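Long-range contacts in response regulator aspartate phosphatase I (Bacillus subtilis subsp. subtilis, PDB 4I1A), which dephosphorylates the sporulation phosphotransferase Spo0F and also activates gene expression, excision and transfer of the mobile element ICEBs1: residues 261-266 with 291-296; 269-274 with 310-315. One frame throughout, in Å; residues are numbered along the deposited sequence.

Interaction 1 (261-266 with 291-296); sequences FLTKTL and FIADKS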
# COMPACT_ATOMS: atom_id res chain seq x y z
N PHE A 261 1.54 -8.07 -7.74
CA PHE A 261 0.48 -7.84 -6.75
C PHE A 261 -0.31 -9.11 -6.43
O PHE A 261 -1.17 -9.11 -5.54
CB PHE A 261 -0.50 -6.76 -7.22
CG PHE A 261 0.01 -5.35 -7.04
CD1 PHE A 261 0.74 -5.00 -5.91
CD2 PHE A 261 -0.27 -4.37 -7.99
CE1 PHE A 261 1.20 -3.69 -5.75
CE2 PHE A 261 0.19 -3.08 -7.84
CZ PHE A 261 0.92 -2.73 -6.71
N LEU A 262 -0.04 -10.18 -7.15
CA LEU A 262 -0.70 -11.46 -6.93
C LEU A 262 -0.44 -11.94 -5.51
O LEU A 262 -1.34 -12.39 -4.81
CB LEU A 262 -0.21 -12.48 -7.94
CG LEU A 262 -0.78 -13.89 -7.87
CD1 LEU A 262 -2.28 -13.83 -7.77
CD2 LEU A 262 -0.38 -14.67 -9.12
N THR A 263 0.81 -11.83 -5.07
CA THR A 263 1.19 -12.36 -3.76
C THR A 263 0.50 -11.61 -2.62
O THR A 263 -0.02 -12.22 -1.67
CB THR A 263 2.73 -12.32 -3.57
OG1 THR A 263 3.36 -13.06 -4.64
CG2 THR A 263 3.10 -12.95 -2.25
N LYS A 264 0.50 -10.29 -2.71
CA LYS A 264 -0.07 -9.42 -1.69
C LYS A 264 -1.59 -9.61 -1.58
O LYS A 264 -2.16 -9.60 -0.49
CB LYS A 264 0.28 -7.97 -2.03
CG LYS A 264 -0.57 -6.92 -1.36
CD LYS A 264 0.01 -5.53 -1.54
CE LYS A 264 -0.67 -4.54 -0.58
NZ LYS A 264 -0.31 -3.11 -0.83
N THR A 265 -2.23 -9.78 -2.73
CA THR A 265 -3.66 -10.07 -2.80
C THR A 265 -4.00 -11.42 -2.16
O THR A 265 -5.00 -11.54 -1.46
CB THR A 265 -4.11 -10.07 -4.29
OG1 THR A 265 -3.76 -8.82 -4.88
CG2 THR A 265 -5.61 -10.31 -4.44
N LEU A 266 -3.18 -12.45 -2.41
CA LEU A 266 -3.43 -13.76 -1.80
C LEU A 266 -3.17 -13.69 -0.30
O LEU A 266 -3.84 -14.34 0.50
CB LEU A 266 -2.56 -14.85 -2.43
CG LEU A 266 -3.04 -15.34 -3.80
CD1 LEU A 266 -1.90 -15.98 -4.58
CD2 LEU A 266 -4.23 -16.32 -3.64
N PHE A 291 3.48 -20.28 -1.71
CA PHE A 291 4.23 -20.89 -2.81
C PHE A 291 4.67 -19.84 -3.83
O PHE A 291 5.83 -19.80 -4.26
CB PHE A 291 3.41 -22.00 -3.48
CG PHE A 291 3.94 -22.42 -4.83
CD1 PHE A 291 5.17 -23.05 -4.95
CD2 PHE A 291 3.20 -22.19 -5.98
CE1 PHE A 291 5.66 -23.44 -6.19
CE2 PHE A 291 3.68 -22.57 -7.22
CZ PHE A 291 4.91 -23.20 -7.33
N ILE A 292 3.73 -18.98 -4.22
CA ILE A 292 4.02 -17.90 -5.14
C ILE A 292 5.08 -16.96 -4.57
O ILE A 292 5.95 -16.49 -5.30
CB ILE A 292 2.74 -17.16 -5.57
CG1 ILE A 292 1.87 -18.13 -6.38
CG2 ILE A 292 3.07 -15.90 -6.38
CD1 ILE A 292 0.73 -17.47 -7.14
N ALA A 293 5.04 -16.73 -3.26
CA ALA A 293 6.03 -15.90 -2.58
C ALA A 293 7.42 -16.51 -2.64
O ALA A 293 8.41 -15.82 -2.88
CB ALA A 293 5.63 -15.65 -1.14
N ASP A 294 7.49 -17.82 -2.41
CA ASP A 294 8.78 -18.50 -2.39
C ASP A 294 9.43 -18.55 -3.77
O ASP A 294 10.64 -18.35 -3.90
CB ASP A 294 8.64 -19.91 -1.80
CG ASP A 294 9.13 -20.00 -0.35
OD1 ASP A 294 10.36 -20.10 -0.14
OD2 ASP A 294 8.29 -19.97 0.58
N LYS A 295 8.64 -18.81 -4.80
CA LYS A 295 9.21 -19.04 -6.12
C LYS A 295 9.48 -17.73 -6.88
O LYS A 295 10.14 -17.73 -7.92
CB LYS A 295 8.37 -20.02 -6.95
CG LYS A 295 7.27 -19.41 -7.80
CD LYS A 295 6.68 -20.46 -8.71
CE LYS A 295 5.73 -19.87 -9.74
NZ LYS A 295 5.74 -20.68 -11.01
N SER A 296 8.97 -16.63 -6.35
CA SER A 296 9.27 -15.31 -6.87
C SER A 296 10.39 -14.67 -6.04
O SER A 296 10.77 -13.52 -6.27
CB SER A 296 8.02 -14.44 -6.81
OG SER A 296 7.60 -14.25 -5.47
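Ile292 carries most of this contact, reaching from helix 279-295 to Leu262, Thr263 and Leu266 of helix 261-275 with its two methyl ends. Ile292 CD1 works on the leucines: it lies 3.6 Å from Leu262 CD2 and 4.0 Å from Leu266 CD1, and the isoleucine side chain crosses both leucines at about a right angle. Ile292 CG2 turns instead to Thr263 OG1, 3.3 Å away, the two side chains sliding past each other in opposite directions. The threonine is itself split between two neighbours, since Thr263 CG2 meets Ala293 CB at 3.9 Å. The first torsion of Thr263 (chi1 -57°) turns OG1 beside the backbone N and CG2 anti to it, which aims OG1 at Ile292 and CG2 at Ala293. The helices are thus joined by van der Waals touches of aliphatic groups, with the Thr263 hydroxyl oxygen against an Ile292 methyl.

The backbones come nearest where Thr263 faces Ala293, with CA atoms 6.1 Å apart; the small alanine lies at this close point. The short helical axes approach to 9.4 Å and run roughly antiparallel (147°), as for successive helices in a tetratricopeptide-type array. Within 261-266, the carbonyl of Phe261 receives Thr265 N and Thr265 OG1 from opposite faces of its plane, with Thr265 OG1 at 2.7 Å from Phe261 O, which ties the Thr265 side chain back to its own helix.

Helix 240-257 also packs on both leucines, Leu251 against each and Phe254 against Leu262. Thr263 touches Tyr301 and Phe305 of helix 299-313, and Met228 of helix 220-236 meets Phe261 and Thr265, so the start of helix 261-275 is packed among four helices, 220-236, 240-257, 279-295 and 299-313.

Interaction 2 (269-274 with 310-315); sequences LTYVEA and GLFFSD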
# COMPACT_ATOMS: atom_id res chain seq x y z
N LEU A 269 -6.14 -11.86 1.24
CA LEU A 269 -7.26 -12.78 1.16
C LEU A 269 -7.16 -13.84 2.25
O LEU A 269 -8.14 -14.11 2.95
CB LEU A 269 -7.30 -13.42 -0.23
CG LEU A 269 -8.54 -14.22 -0.66
CD1 LEU A 269 -9.83 -13.48 -0.32
CD2 LEU A 269 -8.48 -14.49 -2.15
N THR A 270 -5.98 -14.43 2.40
CA THR A 270 -5.75 -15.45 3.41
C THR A 270 -6.08 -14.91 4.79
O THR A 270 -6.79 -15.54 5.59
CB THR A 270 -4.28 -15.93 3.43
OG1 THR A 270 -3.90 -16.42 2.13
CG2 THR A 270 -4.07 -17.02 4.47
N TYR A 271 -5.53 -13.73 5.07
CA TYR A 271 -5.70 -13.13 6.38
C TYR A 271 -7.17 -12.81 6.67
O TYR A 271 -7.68 -13.14 7.74
CB TYR A 271 -4.83 -11.88 6.50
CG TYR A 271 -4.52 -11.49 7.91
CD1 TYR A 271 -4.97 -12.26 8.99
CD2 TYR A 271 -3.79 -10.34 8.19
CE1 TYR A 271 -4.68 -11.90 10.29
CE2 TYR A 271 -3.50 -9.97 9.48
CZ TYR A 271 -3.95 -10.75 10.52
OH TYR A 271 -3.65 -10.36 11.80
N VAL A 272 -7.84 -12.19 5.70
CA VAL A 272 -9.26 -11.86 5.82
C VAL A 272 -10.11 -13.09 6.17
O VAL A 272 -10.99 -13.02 7.04
CB VAL A 272 -9.78 -11.17 4.53
CG1 VAL A 272 -11.29 -11.28 4.41
CG2 VAL A 272 -9.34 -9.72 4.51
N GLU A 273 -9.85 -14.21 5.51
CA GLU A 273 -10.62 -15.42 5.75
C GLU A 273 -10.32 -16.03 7.11
O GLU A 273 -11.21 -16.58 7.77
CB GLU A 273 -10.36 -16.44 4.63
CG GLU A 273 -10.94 -16.03 3.27
CD GLU A 273 -12.45 -15.96 3.29
OE1 GLU A 273 -13.08 -16.78 3.99
OE2 GLU A 273 -13.04 -15.08 2.61
N ALA A 274 -9.06 -15.95 7.53
CA ALA A 274 -8.65 -16.39 8.85
C ALA A 274 -9.35 -15.58 9.95
O ALA A 274 -9.79 -16.14 10.96
CB ALA A 274 -7.14 -16.29 8.99
N GLY A 310 2.12 -19.19 11.84
CA GLY A 310 2.33 -19.36 13.27
C GLY A 310 1.05 -19.03 14.03
O GLY A 310 0.75 -19.64 15.04
N LEU A 311 0.32 -18.05 13.52
CA LEU A 311 -0.95 -17.62 14.08
C LEU A 311 -2.05 -18.66 13.85
O LEU A 311 -2.79 -18.98 14.76
CB LEU A 311 -1.35 -16.30 13.40
CG LEU A 311 -1.69 -15.01 14.17
CD1 LEU A 311 -0.96 -14.88 15.48
CD2 LEU A 311 -1.38 -13.83 13.26
N PHE A 312 -2.17 -19.19 12.62
CA PHE A 312 -3.37 -19.96 12.27
C PHE A 312 -3.16 -21.40 11.80
O PHE A 312 -4.05 -22.24 11.98
CB PHE A 312 -4.19 -19.23 11.19
CG PHE A 312 -4.61 -17.82 11.57
CD1 PHE A 312 -5.50 -17.60 12.62
CD2 PHE A 312 -4.12 -16.73 10.88
CE1 PHE A 312 -5.87 -16.32 12.97
CE2 PHE A 312 -4.50 -15.44 11.24
CZ PHE A 312 -5.38 -15.24 12.28
N PHE A 313 -2.03 -21.68 11.15
CA PHE A 313 -1.92 -22.89 10.34
C PHE A 313 -0.86 -23.91 10.79
O PHE A 313 -0.47 -24.81 10.05
CB PHE A 313 -1.70 -22.49 8.87
CG PHE A 313 -2.80 -21.62 8.33
CD1 PHE A 313 -4.13 -22.02 8.42
CD2 PHE A 313 -2.52 -20.39 7.77
CE1 PHE A 313 -5.15 -21.22 7.93
CE2 PHE A 313 -3.54 -19.57 7.27
CZ PHE A 313 -4.85 -19.98 7.35
N SER A 314 -0.40 -23.76 12.03
CA SER A 314 0.46 -24.73 12.67
C SER A 314 -0.30 -25.12 13.91
O SER A 314 -1.52 -24.93 13.98
CB SER A 314 1.82 -24.11 13.01
OG SER A 314 1.69 -22.76 13.44
N ASP A 315 0.37 -25.65 14.92
CA ASP A 315 -0.36 -25.96 16.13
C ASP A 315 -0.05 -24.95 17.22
O ASP A 315 -0.05 -25.26 18.40
CB ASP A 315 -0.08 -27.39 16.60
CG ASP A 315 -1.19 -27.93 17.49
OD1 ASP A 315 -2.31 -27.37 17.43
OD2 ASP A 315 -0.95 -28.90 18.24
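Ala274 and Phe312 mark the closest backbone approach, their CA atoms 7.2 Å apart, where helix 261-275 nears its end and helix 299-313 widens into a pi-type turn at 310-313. Across that distance the methyl of Ala274 sits over one face of the Phe312 ring, a CH-pi contact with Ala274 CB 3.6 Å from the ring centroid and 16° off its normal. Leu311 CB covers the opposite face, so the ring is held between a methyl from the other helix and its own neighbour in sequence. Tyr271 comes to the edge of the same ring, its CE1 lying near the ring plane at 3.7 Å from Phe312 CE2, with the two side chains at about a right angle. The Tyr271 CG is anti to the backbone N (chi1 -158°), and although its CB points away from 310-315, the ring end returns toward it. Phe313 meets Thr270, whose CG2 lies at the ring edge, 3.8 Å from Phe313 CE2, while Phe312 CB lies over the centre of one face.

The hydroxyl of Thr270 bonds to Leu266 O, leaving its methyl for the aromatic. Aromatic and small residues thus join helix 261-275 to the second helix after it in this tetratricopeptide-type stack. Phe286 and Leu283 of helix 279-295 pack on Phe313, and helix 334-351 meets Tyr271 through Glu343 and Leu311 through Val344 and Tyr347.

Both interactions draw on helix 261-275, interaction 1 on its first turns and interaction 2 on its last, with centres about 16 Å apart. Their partners are the next two helices in the chain, so 261-266 binds the end of 279-295 and 269-274 the end of 299-313. This layout of one helix touching the following two suits a tetratricopeptide array. Both contacts are mainly buried, though interaction 1 lies nearer the centre of the chain and reaches solvent at Ser296. Their chemistry differs: aliphatic methyls and a threonine in the first, aromatic rings receiving a methyl on a face or at an edge in the second.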